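Local coordinates for sigma-C capsid protein (Avian reovirus, PDB 2VRS), which forms the homotrimeric fibre of the virus, attaches the virion to host cells and induces apoptosis, at residues 86-91 / 98-103; 130-135 / 183-188; 122-127 / 196-201. All blocks are in the same frame, centred on the assembly; numbering follows the deposited sequence.

Interaction 1. Residues 86-91 / 98-103; sequences RWMARG and TIDMTV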
ATOM      1  N   ARG C  86     -15.631 -14.344  20.744  1.00 18.98           N
ATOM      2  CA  ARG C  86     -15.360 -14.085  22.147  1.00 19.28           C
ATOM      3  C   ARG C  86     -13.907 -14.405  22.495  1.00 16.76           C
ATOM      4  O   ARG C  86     -13.336 -15.389  22.004  1.00 21.26           O
ATOM      5  CB  ARG C  86     -16.348 -14.891  23.015  1.00 23.46           C
ATOM      6  CG  ARG C  86     -17.815 -14.504  22.737  1.00 32.42           C
ATOM      7  CD  ARG C  86     -18.174 -13.220  23.458  1.00 41.62           C
ATOM      8  NE  ARG C  86     -18.830 -13.463  24.747  1.00 60.21           N
ATOM      9  CZ  ARG C  86     -18.205 -13.712  25.901  1.00 70.34           C
ATOM     10  NH1 ARG C  86     -16.875 -13.772  25.961  1.00 71.63           N
ATOM     11  NH2 ARG C  86     -18.918 -13.907  27.008  1.00 69.54           N
ATOM     12  N   TRP C  87     -13.319 -13.580  23.346  1.00 17.34           N
ATOM     13  CA  TRP C  87     -11.885 -13.752  23.665  1.00 17.70           C
ATOM     14  C   TRP C  87     -11.713 -13.637  25.160  1.00 21.50           C
ATOM     15  O   TRP C  87     -12.116 -12.623  25.760  1.00 19.99           O
ATOM     16  CB  TRP C  87     -11.071 -12.635  22.986  1.00 18.87           C
ATOM     17  CG  TRP C  87      -9.659 -12.963  22.713  1.00 21.26           C
ATOM     18  CD1 TRP C  87      -8.877 -13.876  23.369  1.00 22.73           C
ATOM     19  CD2 TRP C  87      -8.830 -12.361  21.706  1.00 18.00           C
ATOM     20  NE1 TRP C  87      -7.596 -13.885  22.825  1.00 18.85           N
ATOM     21  CE2 TRP C  87      -7.556 -12.978  21.790  1.00 21.34           C
ATOM     22  CE3 TRP C  87      -9.053 -11.371  20.714  1.00 19.14           C
ATOM     23  CZ2 TRP C  87      -6.498 -12.641  20.923  1.00 15.70           C
ATOM     24  CZ3 TRP C  87      -7.985 -11.028  19.847  1.00 18.71           C
ATOM     25  CH2 TRP C  87      -6.737 -11.672  19.948  1.00 21.03           C
ATOM     26  N   MET C  88     -11.151 -14.673  25.788  1.00 21.14           N
ATOM     27  CA  MET C  88     -10.895 -14.568  27.223  1.00 21.12           C
ATOM     28  C   MET C  88      -9.532 -13.929  27.374  1.00 19.99           C
ATOM     29  O   MET C  88      -8.514 -14.494  26.961  1.00 26.31           O
ATOM     30  CB  MET C  88     -10.951 -15.938  27.922  1.00 24.09           C
ATOM     31  CG  MET C  88     -10.939 -15.799  29.449  1.00 30.09           C
ATOM     32  SD  MET C  88     -10.447 -17.356  30.230  1.00 38.09           S
ATOM     33  CE  MET C  88      -8.783 -17.628  29.576  1.00 32.35           C
ATOM     34  N   ALA C  89      -9.509 -12.718  27.908  1.00 16.12           N
ATOM     35  CA  ALA C  89      -8.259 -12.045  28.114  1.00 18.51           C
ATOM     36  C   ALA C  89      -7.750 -12.381  29.520  1.00 18.54           C
ATOM     37  O   ALA C  89      -8.529 -12.460  30.472  1.00 19.67           O
ATOM     38  CB  ALA C  89      -8.468 -10.547  28.023  1.00 21.74           C
ATOM     39  N   ARG C  90      -6.432 -12.464  29.671  1.00 20.56           N
ATOM     40  CA  ARG C  90      -5.876 -12.895  30.943  1.00 17.96           C
ATOM     41  C   ARG C  90      -5.143 -11.814  31.661  1.00 20.89           C
ATOM     42  O   ARG C  90      -4.171 -11.272  31.144  1.00 20.11           O
ATOM     43  CB  ARG C  90      -4.931 -14.078  30.697  1.00 16.47           C
ATOM     44  CG  ARG C  90      -5.678 -15.300  30.170  1.00 24.27           C
ATOM     45  CD  ARG C  90      -4.601 -16.336  29.868  1.00 23.22           C
ATOM     46  NE  ARG C  90      -5.160 -17.552  29.347  1.00 29.22           N
ATOM     47  CZ  ARG C  90      -5.536 -18.576  30.096  1.00 48.24           C
ATOM     48  NH1 ARG C  90      -5.430 -18.521  31.426  1.00 36.14           N
ATOM     49  NH2 ARG C  90      -6.034 -19.650  29.500  1.00 41.10           N
ATOM     50  N   GLY C  91      -5.604 -11.498  32.869  1.00 21.81           N
ATOM     51  CA  GLY C  91      -4.904 -10.535  33.715  1.00 18.37           C
ATOM     52  C   GLY C  91      -3.620 -11.145  34.229  1.00 26.13           C
ATOM     53  O   GLY C  91      -3.599 -12.319  34.621  1.00 25.40           O
ATOM     54  N   THR C  98      -9.485 -13.184  34.898  1.00 22.45           N
ATOM     55  CA  THR C  98      -9.710 -13.212  33.449  1.00 23.79           C
ATOM     56  C   THR C  98     -11.016 -12.440  33.149  1.00 26.91           C
ATOM     57  O   THR C  98     -11.834 -12.197  34.049  1.00 22.65           O
ATOM     58  CB  THR C  98      -9.843 -14.641  32.911  1.00 26.41           C
ATOM     59  OG1 THR C  98     -10.925 -15.296  33.574  1.00 25.64           O
ATOM     60  CG2 THR C  98      -8.573 -15.474  33.145  1.00 24.82           C
ATOM     61  N   ILE C  99     -11.195 -12.027  31.895  1.00 22.56           N
ATOM     62  CA  ILE C  99     -12.388 -11.292  31.531  1.00 19.34           C
ATOM     63  C   ILE C  99     -12.734 -11.657  30.125  1.00 18.07           C
ATOM     64  O   ILE C  99     -11.865 -11.727  29.251  1.00 19.26           O
ATOM     65  CB  ILE C  99     -12.248  -9.745  31.742  1.00 20.50           C
ATOM     66  CG1 ILE C  99     -13.621  -9.031  31.542  1.00 22.04           C
ATOM     67  CG2 ILE C  99     -11.147  -9.169  30.845  1.00 20.82           C
ATOM     68  CD1 ILE C  99     -13.658  -7.623  32.121  1.00 22.96           C
ATOM     69  N   ASP C 100     -14.014 -11.954  29.927  1.00 21.25           N
ATOM     70  CA  ASP C 100     -14.544 -12.347  28.637  1.00 23.31           C
ATOM     71  C   ASP C 100     -14.878 -11.137  27.796  1.00 18.00           C
ATOM     72  O   ASP C 100     -15.758 -10.326  28.146  1.00 21.20           O
ATOM     73  CB  ASP C 100     -15.802 -13.192  28.838  1.00 25.18           C
ATOM     74  CG  ASP C 100     -15.480 -14.632  29.223  1.00 40.71           C
ATOM     75  OD1 ASP C 100     -14.319 -15.101  29.034  1.00 47.49           O
ATOM     76  OD2 ASP C 100     -16.404 -15.303  29.723  1.00 53.99           O
ATOM     77  N   MET C 101     -14.167 -11.016  26.682  1.00 17.87           N
ATOM     78  CA  MET C 101     -14.377  -9.906  25.750  1.00 18.47           C
ATOM     79  C   MET C 101     -15.187 -10.319  24.542  1.00 17.16           C
ATOM     80  O   MET C 101     -14.916 -11.332  23.891  1.00 20.59           O
ATOM     81  CB  MET C 101     -13.017  -9.368  25.235  1.00 14.81           C
ATOM     82  CG  MET C 101     -12.044  -8.941  26.336  1.00 17.82           C
ATOM     83  SD  MET C 101     -12.682  -7.706  27.509  1.00 19.48           S
ATOM     84  CE  MET C 101     -12.701  -6.259  26.409  1.00 17.33           C
ATOM     85  N   THR C 102     -16.188  -9.505  24.207  1.00 18.61           N
ATOM     86  CA  THR C 102     -16.841  -9.627  22.919  1.00 15.87           C
ATOM     87  C   THR C 102     -16.068  -8.786  21.899  1.00 16.79           C
ATOM     88  O   THR C 102     -15.866  -7.576  22.080  1.00 17.91           O
ATOM     89  CB  THR C 102     -18.292  -9.131  23.046  1.00 22.02           C
ATOM     90  OG1 THR C 102     -18.958 -10.010  23.975  1.00 22.81           O
ATOM     91  CG2 THR C 102     -19.017  -9.115  21.710  1.00 26.06           C
ATOM     92  N   VAL C 103     -15.606  -9.450  20.850  1.00 16.27           N
ATOM     93  CA  VAL C 103     -14.656  -8.796  19.912  1.00 16.24           C
ATOM     94  C   VAL C 103     -15.273  -8.699  18.532  1.00 21.85           C
ATOM     95  O   VAL C 103     -15.805  -9.674  18.011  1.00 20.80           O
ATOM     96  CB  VAL C 103     -13.313  -9.574  19.770  1.00 19.20           C
ATOM     97  CG1 VAL C 103     -12.406  -8.870  18.733  1.00 20.13           C
ATOM     98  CG2 VAL C 103     -12.596  -9.727  21.138  1.00 18.30           C
TER
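Trp-87 N donates to Met-101 O over 2.8 Å, and Met-101 N returns a bond to Trp-87 O, so this pair is tied in both directions. A second hydrogen-bonded pair, Ala-89 with Ile-99, repeats the pattern. The carbonyl oxygen of Met-101 also receives a CA-H...O contact from Arg-86 CA.

The side chains divide between two faces. Arg-86, Met-88 and Arg-90 share a face with Thr-98, Asp-100 and Thr-102. The Arg-86 chain bends at chi2 and chi3 and comes across Asp-100 at about a right angle. Arg-86 NH1 reaches Asp-100 CB at 3.1 Å, at the edge of the guanidinium. The carboxylate is farther off: Arg-86 NH2 to Asp-100 OD2 is a long salt bridge of 4.0 Å, with the two planes 61° apart. Arg-86 CD lies against the hydroxyl Thr-102 OG1 at 3.3 Å. Met-88 CG touches both Thr-98 CB and Asp-100 OD1. Met-88 CE, turned by chi3 of 61°, sits over the centre of the Arg-90 guanidinium, which forms a salt bridge with Asp-137.

The other face is buried and apolar. Trp-87 CB meets Val-103 CG2 at 3.8 Å, and this methyl lies at the edge of the indole. Trp-87 NE1 bonds to Asp-134 O. Ala-89 CB touches Ile-99 CG2 at 4.1 Å and Met-101 CG at 4.3 Å.

Alternating hydrogen-bonded and non-hydrogen-bonded pairs mark an antiparallel strand pair. Strands 81-92 and 98-108 follow each other through a short connection, so they form a beta hairpin in the C-terminal beta-barrel domain of the fibre.

Interaction 2. Residues 130-135 / 183-188; sequences LLTFDL and SRVFTI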
ATOM      1  N   LEU C 130      -1.717  -5.685  33.467  1.00 19.19           N
ATOM      2  CA  LEU C 130      -1.424  -6.247  32.164  1.00 20.56           C
ATOM      3  C   LEU C 130      -2.547  -7.204  31.774  1.00 24.28           C
ATOM      4  O   LEU C 130      -3.060  -7.957  32.608  1.00 24.21           O
ATOM      5  CB  LEU C 130      -0.072  -6.968  32.183  1.00 19.85           C
ATOM      6  CG  LEU C 130       1.170  -6.120  31.913  1.00 24.39           C
ATOM      7  CD1 LEU C 130       1.400  -4.924  32.852  1.00 20.88           C
ATOM      8  CD2 LEU C 130       2.409  -7.034  31.869  1.00 26.26           C
ATOM      9  N   LEU C 131      -2.920  -7.175  30.507  1.00 17.25           N
ATOM     10  CA  LEU C 131      -4.033  -8.024  29.992  1.00 16.69           C
ATOM     11  C   LEU C 131      -3.563  -8.655  28.707  1.00 19.52           C
ATOM     12  O   LEU C 131      -3.200  -7.970  27.758  1.00 16.40           O
ATOM     13  CB  LEU C 131      -5.263  -7.167  29.724  1.00 18.31           C
ATOM     14  CG  LEU C 131      -6.606  -7.882  29.656  1.00 23.40           C
ATOM     15  CD1 LEU C 131      -6.853  -8.660  30.992  1.00 24.35           C
ATOM     16  CD2 LEU C 131      -7.791  -6.894  29.393  1.00 21.71           C
ATOM     17  N   THR C 132      -3.581  -9.976  28.700  1.00 20.75           N
ATOM     18  CA  THR C 132      -3.012 -10.767  27.624  1.00 18.61           C
ATOM     19  C   THR C 132      -4.096 -11.331  26.688  1.00 17.24           C
ATOM     20  O   THR C 132      -5.143 -11.819  27.134  1.00 21.17           O
ATOM     21  CB  THR C 132      -2.045 -11.849  28.220  1.00 16.39           C
ATOM     22  OG1 THR C 132      -0.908 -11.178  28.774  1.00 21.19           O
ATOM     23  CG2 THR C 132      -1.578 -12.825  27.101  1.00 18.06           C
ATOM     24  N   PHE C 133      -3.822 -11.268  25.375  1.00 14.76           N
ATOM     25  CA  PHE C 133      -4.744 -11.699  24.302  1.00 16.94           C
ATOM     26  C   PHE C 133      -3.977 -12.715  23.444  1.00 16.75           C
ATOM     27  O   PHE C 133      -3.260 -12.374  22.530  1.00 16.92           O
ATOM     28  CB  PHE C 133      -5.161 -10.492  23.446  1.00 14.08           C
ATOM     29  CG  PHE C 133      -6.080  -9.562  24.170  1.00 16.95           C
ATOM     30  CD1 PHE C 133      -7.456  -9.767  24.102  1.00 17.00           C
ATOM     31  CD2 PHE C 133      -5.554  -8.538  24.970  1.00 15.29           C
ATOM     32  CE1 PHE C 133      -8.336  -8.915  24.799  1.00 16.42           C
ATOM     33  CE2 PHE C 133      -6.434  -7.672  25.723  1.00 16.80           C
ATOM     34  CZ  PHE C 133      -7.812  -7.859  25.616  1.00 14.88           C
ATOM     35  N   ASP C 134      -4.162 -13.977  23.776  1.00 14.64           N
ATOM     36  CA  ASP C 134      -3.525 -15.102  23.072  1.00 16.90           C
ATOM     37  C   ASP C 134      -4.572 -15.713  22.171  1.00 15.63           C
ATOM     38  O   ASP C 134      -5.690 -15.968  22.633  1.00 18.88           O
ATOM     39  CB  ASP C 134      -3.157 -16.106  24.179  1.00 21.15           C
ATOM     40  CG  ASP C 134      -2.485 -17.368  23.670  1.00 24.52           C
ATOM     41  OD1 ASP C 134      -2.603 -17.742  22.489  1.00 22.40           O
ATOM     42  OD2 ASP C 134      -1.848 -18.020  24.540  1.00 25.82           O
ATOM     43  N   LEU C 135      -4.232 -15.967  20.905  1.00 18.52           N
ATOM     44  CA  LEU C 135      -5.253 -16.507  19.937  1.00 18.13           C
ATOM     45  C   LEU C 135      -5.878 -17.814  20.424  1.00 20.22           C
ATOM     46  O   LEU C 135      -7.029 -18.108  20.084  1.00 18.98           O
ATOM     47  CB  LEU C 135      -4.659 -16.711  18.547  1.00 18.39           C
ATOM     48  CG  LEU C 135      -4.140 -15.490  17.772  1.00 17.08           C
ATOM     49  CD1 LEU C 135      -3.603 -16.021  16.404  1.00 20.15           C
ATOM     50  CD2 LEU C 135      -5.270 -14.445  17.604  1.00 20.67           C
ATOM     51  N   SER C 183       3.953 -14.284  17.675  1.00 21.72           N
ATOM     52  CA  SER C 183       2.978 -13.980  16.595  1.00 19.29           C
ATOM     53  C   SER C 183       1.511 -14.173  17.057  1.00 19.09           C
ATOM     54  O   SER C 183       0.593 -13.585  16.474  1.00 20.79           O
ATOM     55  CB  SER C 183       3.254 -14.830  15.366  1.00 22.87           C
ATOM     56  OG  SER C 183       3.031 -16.202  15.680  1.00 27.71           O
ATOM     57  N   ARG C 184       1.291 -15.012  18.068  1.00 19.98           N
ATOM     58  CA  ARG C 184      -0.077 -15.345  18.500  1.00 20.72           C
ATOM     59  C   ARG C 184      -0.547 -14.593  19.746  1.00 20.94           C
ATOM     60  O   ARG C 184      -1.692 -14.751  20.154  1.00 19.12           O
ATOM     61  CB  ARG C 184      -0.225 -16.851  18.778  1.00 18.98           C
ATOM     62  CG  ARG C 184      -0.067 -17.718  17.526  1.00 24.62           C
ATOM     63  CD  ARG C 184      -0.132 -19.216  17.902  1.00 26.13           C
ATOM     64  NE  ARG C 184      -1.403 -19.636  18.506  1.00 27.07           N
ATOM     65  CZ  ARG C 184      -2.467 -20.045  17.828  1.00 22.31           C
ATOM     66  NH1 ARG C 184      -2.452 -20.078  16.510  1.00 27.73           N
ATOM     67  NH2 ARG C 184      -3.568 -20.424  18.479  1.00 32.80           N
ATOM     68  N   VAL C 185       0.323 -13.795  20.363  1.00 19.58           N
ATOM     69  CA  VAL C 185       0.009 -13.286  21.705  1.00 19.85           C
ATOM     70  C   VAL C 185       0.454 -11.843  21.850  1.00 19.19           C
ATOM     71  O   VAL C 185       1.624 -11.535  21.648  1.00 17.31           O
ATOM     72  CB  VAL C 185       0.734 -14.109  22.845  1.00 17.06           C
ATOM     73  CG1 VAL C 185       0.369 -13.567  24.237  1.00 17.96           C
ATOM     74  CG2 VAL C 185       0.435 -15.579  22.732  1.00 18.91           C
ATOM     75  N   PHE C 186      -0.465 -10.958  22.240  1.00 17.40           N
ATOM     76  CA  PHE C 186      -0.087  -9.637  22.663  1.00 18.11           C
ATOM     77  C   PHE C 186      -0.614  -9.352  24.055  1.00 19.24           C
ATOM     78  O   PHE C 186      -1.574  -9.980  24.522  1.00 18.54           O
ATOM     79  CB  PHE C 186      -0.495  -8.507  21.675  1.00 15.78           C
ATOM     80  CG  PHE C 186      -1.985  -8.241  21.598  1.00 14.76           C
ATOM     81  CD1 PHE C 186      -2.770  -8.976  20.709  1.00 15.23           C
ATOM     82  CD2 PHE C 186      -2.580  -7.180  22.345  1.00 14.62           C
ATOM     83  CE1 PHE C 186      -4.122  -8.719  20.588  1.00 17.10           C
ATOM     84  CE2 PHE C 186      -3.942  -6.886  22.223  1.00 16.29           C
ATOM     85  CZ  PHE C 186      -4.727  -7.679  21.353  1.00 14.89           C
ATOM     86  N   THR C 187       0.065  -8.440  24.718  1.00 16.45           N
ATOM     87  CA  THR C 187      -0.307  -7.991  26.060  1.00 17.35           C
ATOM     88  C   THR C 187      -0.408  -6.461  26.074  1.00 18.21           C
ATOM     89  O   THR C 187       0.451  -5.762  25.536  1.00 17.24           O
ATOM     90  CB  THR C 187       0.730  -8.489  27.094  1.00 17.74           C
ATOM     91  OG1 THR C 187       0.738  -9.928  27.059  1.00 19.42           O
ATOM     92  CG2 THR C 187       0.387  -7.999  28.507  1.00 18.71           C
ATOM     93  N   ILE C 188      -1.491  -5.958  26.644  1.00 16.27           N
ATOM     94  CA  ILE C 188      -1.638  -4.531  26.853  1.00 18.07           C
ATOM     95  C   ILE C 188      -1.396  -4.159  28.322  1.00 18.30           C
ATOM     96  O   ILE C 188      -1.700  -4.947  29.224  1.00 18.67           O
ATOM     97  CB  ILE C 188      -3.017  -4.039  26.373  1.00 17.43           C
ATOM     98  CG1 ILE C 188      -4.138  -4.577  27.250  1.00 20.49           C
ATOM     99  CG2 ILE C 188      -3.178  -4.420  24.879  1.00 16.68           C
ATOM    100  CD1 ILE C 188      -5.520  -3.993  26.898  1.00 20.07           C
TER
HETATM  101  O   HOH W   1      -3.257 -12.158  19.586  1.00 17.20           O
HETATM  102  O   HOH W   2      -1.067 -19.544  21.274  1.00 25.98           O
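The Phe-133 and Phe-186 rings are nearly parallel, with planes at 14°, but slid apart so that they barely overlap. Phe-133 CB lies over one face of the Phe-186 ring, 3.7 Å from its centroid, in a CH-pi contact. Ile-188 CG2 is at the edge of that ring, and Ile-188 CD1 is at the edge of the Phe-133 ring. Phe-186 CG stands between its backbone N and carbonyl carbon (chi1 70°), which turns the ring toward the other strand, against Phe-133 CB. The Arg-184 guanidinium has Leu-135 CB over one face and water 2 at its edge. This water joins Arg-184 NE to Asp-134 OD1, and both side chains also bond to Ser-136.

On the opposite face of the sheet, Thr-132 OG1 and Thr-187 OG1 share a hydrogen bond of 2.7 Å. Beside it Thr-132 CG2 meets Val-185 CG1 at 3.5 Å. Five backbone bonds hold the segments together. In one, Phe-186 N lies 41° above the carbonyl plane of Phe-133.

Strand 128-134 lies between strands 81-92 and 185-191. Trp-87 meets Phe-133 edge to face from the first. Beyond strand 185-191 comes strand 170-180, whose Tyr-180 ring meets Phe-186.

Interaction 3. Residues 122-127 / 196-201; sequences LTVTSN and GTANIR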
ATOM      1  N   LEU C 122     -13.063  -7.351  36.172  1.00 25.45           N
ATOM      2  CA  LEU C 122     -11.704  -7.799  36.394  1.00 25.08           C
ATOM      3  C   LEU C 122     -11.269  -7.226  37.717  1.00 25.85           C
ATOM      4  O   LEU C 122     -11.374  -6.018  37.959  1.00 25.73           O
ATOM      5  CB  LEU C 122     -10.825  -7.278  35.237  1.00 27.57           C
ATOM      6  CG  LEU C 122      -9.420  -7.821  35.073  1.00 29.76           C
ATOM      7  CD1 LEU C 122      -9.453  -9.219  34.498  1.00 21.91           C
ATOM      8  CD2 LEU C 122      -8.622  -6.874  34.146  1.00 28.32           C
ATOM      9  N   THR C 123     -10.828  -8.095  38.626  1.00 24.40           N
ATOM     10  CA  THR C 123     -10.326  -7.626  39.902  1.00 25.46           C
ATOM     11  C   THR C 123      -8.858  -7.266  39.722  1.00 24.20           C
ATOM     12  O   THR C 123      -8.100  -8.042  39.140  1.00 28.73           O
ATOM     13  CB  THR C 123     -10.453  -8.731  40.973  1.00 29.83           C
ATOM     14  OG1 THR C 123     -11.842  -8.918  41.240  1.00 33.36           O
ATOM     15  CG2 THR C 123      -9.716  -8.328  42.254  1.00 25.75           C
ATOM     16  N   VAL C 124      -8.505  -6.063  40.168  1.00 27.94           N
ATOM     17  CA  VAL C 124      -7.139  -5.544  40.045  1.00 27.16           C
ATOM     18  C   VAL C 124      -6.626  -5.289  41.444  1.00 32.99           C
ATOM     19  O   VAL C 124      -7.411  -5.129  42.384  1.00 33.82           O
ATOM     20  CB  VAL C 124      -7.043  -4.238  39.181  1.00 27.84           C
ATOM     21  CG1 VAL C 124      -7.407  -4.539  37.716  1.00 29.51           C
ATOM     22  CG2 VAL C 124      -7.911  -3.115  39.750  1.00 27.17           C
ATOM     23  N   THR C 125      -5.305  -5.268  41.584  1.00 30.88           N
ATOM     24  CA  THR C 125      -4.685  -5.076  42.896  1.00 30.36           C
ATOM     25  C   THR C 125      -3.668  -3.951  42.934  1.00 34.45           C
ATOM     26  O   THR C 125      -3.113  -3.656  43.985  1.00 31.67           O
ATOM     27  CB  THR C 125      -4.027  -6.372  43.383  1.00 29.91           C
ATOM     28  OG1 THR C 125      -3.031  -6.781  42.446  1.00 31.79           O
ATOM     29  CG2 THR C 125      -5.058  -7.487  43.495  1.00 34.06           C
ATOM     30  N   SER C 126      -3.450  -3.292  41.801  1.00 30.11           N
ATOM     31  CA  SER C 126      -2.402  -2.296  41.706  1.00 31.10           C
ATOM     32  C   SER C 126      -2.849  -1.116  40.853  1.00 30.02           C
ATOM     33  O   SER C 126      -4.015  -1.056  40.448  1.00 30.59           O
ATOM     34  CB  SER C 126      -1.124  -2.946  41.167  1.00 33.22           C
ATOM     35  OG  SER C 126      -0.101  -1.976  41.022  1.00 47.04           O
ATOM     36  N   ASN C 127      -1.949  -0.162  40.614  1.00 27.43           N
ATOM     37  CA  ASN C 127      -2.288   1.028  39.818  1.00 28.72           C
ATOM     38  C   ASN C 127      -2.105   0.825  38.297  1.00 24.62           C
ATOM     39  O   ASN C 127      -2.430   1.703  37.497  1.00 25.27           O
ATOM     40  CB  ASN C 127      -1.518   2.252  40.309  1.00 31.25           C
ATOM     41  CG  ASN C 127      -0.015   2.104  40.144  1.00 34.92           C
ATOM     42  OD1 ASN C 127       0.507   1.000  40.074  1.00 38.58           O
ATOM     43  ND2 ASN C 127       0.687   3.229  40.104  1.00 43.69           N
ATOM     44  N   GLY C 196      -4.637  -0.380  45.201  1.00 37.32           N
ATOM     45  CA  GLY C 196      -5.235  -1.420  46.020  1.00 38.43           C
ATOM     46  C   GLY C 196      -6.202  -2.325  45.290  1.00 42.11           C
ATOM     47  O   GLY C 196      -6.364  -2.216  44.063  1.00 39.24           O
ATOM     48  N   THR C 197      -6.821  -3.237  46.043  1.00 39.73           N
ATOM     49  CA  THR C 197      -7.809  -4.175  45.493  1.00 40.51           C
ATOM     50  C   THR C 197      -9.063  -3.405  45.098  1.00 40.94           C
ATOM     51  O   THR C 197      -9.554  -2.550  45.846  1.00 43.77           O
ATOM     52  CB  THR C 197      -8.124  -5.354  46.464  1.00 40.22           C
ATOM     53  OG1 THR C 197      -6.975  -6.214  46.563  1.00 45.22           O
ATOM     54  CG2 THR C 197      -9.299  -6.201  45.962  1.00 39.75           C
ATOM     55  N   ALA C 198      -9.561  -3.702  43.900  1.00 34.70           N
ATOM     56  CA  ALA C 198     -10.689  -2.987  43.334  1.00 30.61           C
ATOM     57  C   ALA C 198     -11.172  -3.766  42.147  1.00 30.83           C
ATOM     58  O   ALA C 198     -10.532  -4.727  41.717  1.00 30.42           O
ATOM     59  CB  ALA C 198     -10.282  -1.593  42.915  1.00 34.77           C
ATOM     60  N   ASN C 199     -12.328  -3.370  41.640  1.00 31.69           N
ATOM     61  CA  ASN C 199     -12.954  -4.053  40.535  1.00 30.52           C
ATOM     62  C   ASN C 199     -13.209  -3.031  39.441  1.00 28.51           C
ATOM     63  O   ASN C 199     -13.693  -1.929  39.711  1.00 32.21           O
ATOM     64  CB  ASN C 199     -14.275  -4.680  41.008  1.00 33.68           C
ATOM     65  CG  ASN C 199     -14.861  -5.643  40.008  1.00 40.88           C
ATOM     66  OD1 ASN C 199     -15.911  -5.375  39.416  1.00 43.81           O
ATOM     67  ND2 ASN C 199     -14.183  -6.779  39.805  1.00 41.94           N
ATOM     68  N   ILE C 200     -12.829  -3.395  38.219  1.00 28.76           N
ATOM     69  CA  ILE C 200     -13.173  -2.608  37.042  1.00 22.09           C
ATOM     70  C   ILE C 200     -14.091  -3.427  36.128  1.00 27.35           C
ATOM     71  O   ILE C 200     -13.979  -4.650  36.027  1.00 26.16           O
ATOM     72  CB  ILE C 200     -11.874  -2.061  36.315  1.00 23.33           C
ATOM     73  CG1 ILE C 200     -11.096  -3.204  35.655  1.00 22.85           C
ATOM     74  CG2 ILE C 200     -10.993  -1.255  37.296  1.00 26.97           C
ATOM     75  CD1 ILE C 200      -9.941  -2.759  34.743  1.00 25.88           C
ATOM     76  N   ARG C 201     -15.045  -2.764  35.495  1.00 21.71           N
ATOM     77  CA  ARG C 201     -15.999  -3.480  34.663  1.00 21.05           C
ATOM     78  C   ARG C 201     -16.269  -2.648  33.434  1.00 20.34           C
ATOM     79  O   ARG C 201     -15.733  -1.536  33.303  1.00 18.71           O
ATOM     80  CB  ARG C 201     -17.304  -3.754  35.444  1.00 22.90           C
ATOM     81  CG  ARG C 201     -18.020  -2.464  35.878  1.00 26.71           C
ATOM     82  CD  ARG C 201     -19.350  -2.715  36.614  1.00 29.01           C
ATOM     83  NE  ARG C 201     -19.846  -1.482  37.224  1.00 31.78           N
ATOM     84  CZ  ARG C 201     -20.786  -0.702  36.719  1.00 44.68           C
ATOM     85  NH1 ARG C 201     -21.383  -1.024  35.570  1.00 41.64           N
ATOM     86  NH2 ARG C 201     -21.139   0.394  37.389  1.00 45.14           N
TER
HETATM   87  O   HOH W   3      -6.316  -0.624  41.974  1.00 38.23           O
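Ile-200 CG1 stands between its own backbone N and carbonyl carbon (chi1 70°), where it lies against Leu-122 O at 3.6 Å and Leu-122 CB at 4.1 Å. Ile-200 CD1 extends from it, anti to CA, and reaches Val-124 CG1 at 4.3 Å. Val-124 CG2 packs near Ala-198 CB. These four side chains share one face of the sheet, with Ala-198 less buried than the other three.

On the other face Thr-123 and Asn-199 cross at about a right angle. Asn-199 ND2 lies 3.5 Å from Thr-123 OG1, and it bonds to Asn-121 OD1. Farther along, Thr-125 CG2 meets Thr-197 OG1.

Four backbone bonds join the hydrogen-bonded pairs Leu-122 with Ile-200 and Val-124 with Ala-198. Ile-200 N to Leu-122 O is the straightest, with 174° at the hydrogen. Ala-198 N to Val-124 O is more bent, at 146°, near the end of the paired region. Beyond it, CA-H...O contacts and a water bridge take over from N-H...O bonds. Thr-197 CA approaches Val-124 O, and Thr-125 CA approaches Gly-196 O. Water 3 donates to both Gly-196 O, at 2.6 Å, and Ser-126 O. Ser-126 O also bonds to Thr-192.

Phe-165 and Arg-167 of strand 159-167 pack against the apolar face, on Ile-200 and on Val-124 and Ala-198 respectively. A zinc ion lies about 9 Å from the Ile-200 side chain. The short strand 121-124 pairs antiparallel with the start of strand 198-210. The partners are far apart in sequence, so this is no hairpin but a long-range pairing within the C-terminal beta-barrel domain.

In the fold
All three interactions belong to one antiparallel sheet in the C-terminal domain, and all are partly buried. Interactions 1 and 2 each bury one face; interaction 3 has exposed residues where the pair runs into loops. Strand 81-92 pairs with strand 128-134, so interactions 1 and 2 are neighbours: Arg-90 O probably bonds to Thr-132 N. Interaction 1 closes a hairpin, whereas 2 and 3 join distant parts of the chain, with 2 nested inside 3. Leu-122 touches both Ile-99 and Leu-131, so the buried sides meet. Interaction 2 has an aromatic pair across the strands and a water-linked Asp-134 and Arg-184. Interaction 1 carries charges on its outer face. Interaction 3 has no aromatic residue in its segments.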